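Side-chain contact in glyoxalase family protein (Listeria monocytogenes, PDB 2P7Q), which catalyses the hydration of the antibiotic fosfomycin to a dihydroxypropylphosphonic acid in a manganese-dependent active site, conferring resistance to the drug: residues P98-Q101 with G102-R105. The protein carries 1 engineered substitution. Residues are numbered along the deposited sequence; the frame is centred on the assembly and turned at random.
Sequences PRVQ and GEGR. With GG6 ([(1S,2S)-1,2-dihydroxypropyl]phosphonic acid), chain H.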
ATOM      1  N   PRO A  98       7.366 -14.343 -13.520  1.00 57.73           N
ATOM      2  CA  PRO A  98       8.773 -14.655 -13.822  1.00 57.68           C
ATOM      3  C   PRO A  98       9.750 -14.103 -12.782  1.00 59.60           C
ATOM      4  O   PRO A  98       9.739 -12.909 -12.487  1.00 51.59           O
ATOM      5  CB  PRO A  98       8.980 -14.026 -15.196  1.00 56.92           C
ATOM      6  CG  PRO A  98       7.619 -14.111 -15.811  1.00 55.07           C
ATOM      7  CD  PRO A  98       6.726 -13.681 -14.671  1.00 54.95           C
ATOM      8  N   ARG A  99      10.593 -14.985 -12.241  1.00 65.54           N
ATOM      9  CA  ARG A  99      11.580 -14.625 -11.218  1.00 71.10           C
ATOM     10  C   ARG A  99      12.997 -14.418 -11.752  1.00 75.20           C
ATOM     11  O   ARG A  99      13.213 -14.353 -12.963  1.00 72.91           O
ATOM     12  CB  ARG A  99      11.618 -15.706 -10.132  1.00 70.55           C
ATOM     13  CG  ARG A  99      10.489 -15.631  -9.112  1.00 70.97           C
ATOM     14  CD  ARG A  99      10.469 -16.869  -8.222  1.00 70.94           C
ATOM     15  NE  ARG A  99       9.942 -18.032  -8.930  1.00 74.49           N
ATOM     16  CZ  ARG A  99       9.940 -19.267  -8.443  1.00 76.49           C
ATOM     17  NH1 ARG A  99      10.445 -19.505  -7.242  1.00 76.19           N
ATOM     18  NH2 ARG A  99       9.430 -20.264  -9.157  1.00 76.69           N
ATOM     19  N   VAL A 100      13.956 -14.311 -10.833  1.00 80.94           N
ATOM     20  CA  VAL A 100      15.362 -14.120 -11.192  1.00 88.02           C
ATOM     21  C   VAL A 100      16.327 -14.867 -10.259  1.00 90.93           C
ATOM     22  O   VAL A 100      17.260 -14.266  -9.716  1.00 90.55           O
ATOM     23  CB  VAL A 100      15.754 -12.615 -11.196  1.00 87.88           C
ATOM     24  CG1 VAL A 100      14.993 -11.873 -12.284  1.00 87.53           C
ATOM     25  CG2 VAL A 100      15.472 -11.997  -9.837  1.00 93.14           C
ATOM     26  N   GLN A 101      16.107 -16.173 -10.094  1.00 93.19           N
ATOM     27  CA  GLN A 101      16.949 -17.021  -9.240  1.00 94.80           C
ATOM     28  C   GLN A 101      17.591 -16.219  -8.115  1.00 94.29           C
ATOM     29  O   GLN A 101      18.738 -15.783  -8.223  1.00 93.90           O
ATOM     30  CB  GLN A 101      18.038 -17.696 -10.077  1.00 96.03           C
ATOM     31  CG  GLN A 101      17.497 -18.619 -11.150  1.00103.84           C
ATOM     32  CD  GLN A 101      18.576 -19.104 -12.098  1.00110.59           C
ATOM     33  OE1 GLN A 101      19.256 -18.304 -12.743  1.00115.33           O
ATOM     34  NE2 GLN A 101      18.735 -20.421 -12.193  1.00114.19           N
ATOM     35  N   GLY A 102      16.836 -16.036  -7.036  1.00 92.96           N
ATOM     36  CA  GLY A 102      17.311 -15.263  -5.903  1.00 89.30           C
ATOM     37  C   GLY A 102      16.184 -14.346  -5.471  1.00 84.19           C
ATOM     38  O   GLY A 102      16.314 -13.544  -4.544  1.00 81.59           O
ATOM     39  N   GLU A 103      15.069 -14.474  -6.182  1.00 78.89           N
ATOM     40  CA  GLU A 103      13.856 -13.711  -5.923  1.00 69.47           C
ATOM     41  C   GLU A 103      12.911 -14.757  -5.331  1.00 65.32           C
ATOM     42  O   GLU A 103      12.574 -15.742  -5.994  1.00 65.24           O
ATOM     43  CB  GLU A 103      13.314 -13.158  -7.247  1.00 69.18           C
ATOM     44  CG  GLU A 103      12.146 -12.180  -7.149  1.00 71.50           C
ATOM     45  CD  GLU A 103      11.788 -11.576  -8.508  1.00 75.02           C
ATOM     46  OE1 GLU A 103      10.804 -10.803  -8.603  1.00 71.51           O
ATOM     47  OE2 GLU A 103      12.500 -11.876  -9.490  1.00 73.83           O
ATOM     48  N   GLY A 104      12.516 -14.564  -4.077  1.00 55.49           N
ATOM     49  CA  GLY A 104      11.637 -15.523  -3.429  1.00 52.17           C
ATOM     50  C   GLY A 104      10.293 -15.722  -4.105  1.00 43.33           C
ATOM     51  O   GLY A 104       9.877 -14.903  -4.926  1.00 51.71           O
ATOM     52  N   ARG A 105       9.612 -16.811  -3.761  1.00 40.84           N
ATOM     53  CA  ARG A 105       8.298 -17.113  -4.329  1.00 33.66           C
ATOM     54  C   ARG A 105       7.258 -16.083  -3.863  1.00 30.96           C
ATOM     55  O   ARG A 105       7.387 -15.494  -2.786  1.00 27.20           O
ATOM     56  CB  ARG A 105       7.838 -18.507  -3.895  1.00 33.74           C
ATOM     57  CG  ARG A 105       8.752 -19.647  -4.283  1.00 29.70           C
ATOM     58  CD  ARG A 105       8.156 -20.506  -5.401  1.00 46.70           C
ATOM     59  NE  ARG A 105       6.937 -21.243  -5.039  1.00 47.99           N
ATOM     60  CZ  ARG A 105       6.808 -22.037  -3.974  1.00 50.70           C
ATOM     61  NH1 ARG A 105       7.820 -22.200  -3.127  1.00 52.84           N
ATOM     62  NH2 ARG A 105       5.676 -22.703  -3.773  1.00 39.77           N
TER
HETATM   63  O1  GG6 H2002       6.866  -8.800  -5.878  1.00 29.96           O
HETATM   64  C2  GG6 H2002       8.287  -8.653  -6.170  1.00 49.27           C
HETATM   65  C3  GG6 H2002       8.921 -10.081  -6.351  1.00 39.99           C
HETATM   66  C1  GG6 H2002       8.520  -7.805  -7.478  1.00 32.62           C
HETATM   67  O2  GG6 H2002       7.931  -8.441  -8.604  1.00 48.33           O
HETATM   68  P   GG6 H2002       7.838  -6.170  -7.361  1.00 18.29           P
HETATM   69  O3  GG6 H2002       8.478  -5.410  -6.163  1.00 33.01           O
HETATM   70  O4  GG6 H2002       8.123  -5.487  -8.591  1.00 39.31           O
HETATM   71  O5  GG6 H2002       6.268  -6.226  -7.155  1.00 46.48           O
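Glu103 and Arg99 meet where a surface loop of this glyoxalase-family (vicinal oxygen chelate) fold doubles back between helix 79-87 and strand 106-110. CG and CD of Arg99 pass the outer end of the Glu103 carbonyl, CD 3.3 Å from Glu103 O, while the two charged ends diverge: NE of Arg99 stays 6.7 Å from OE2 of Glu103, too far for a salt bridge. Bent at chi3 (-75°), the arginine instead turns its guanidinium toward Arg105, whose CD sits oblique to it, 3.1 Å from Arg99 NH1. The two like charges are close here, NH1 of Arg99 standing 4.5 Å from NE of Arg105; weak, long ion pairs of Arg105 with Asp80 and Glu96 probably temper this. Gly102 takes the turn with a positive phi of 135°, a conformation glycine adopts readily. From there Glu103 reaches inward fully extended, with CG anti to the backbone N (chi1 -172°). Its carboxylate has two different neighbours: OE2 faces Val100, close to CG2 and near the backbone N without a hydrogen bond, whereas OE1 points into the ligand pocket. The bound diol, hydrogen-bonded by the hydroxyls of Tyr67 and Tyr108, brings its methyl carbon C3 to 3.0 Å from Glu103 OE1.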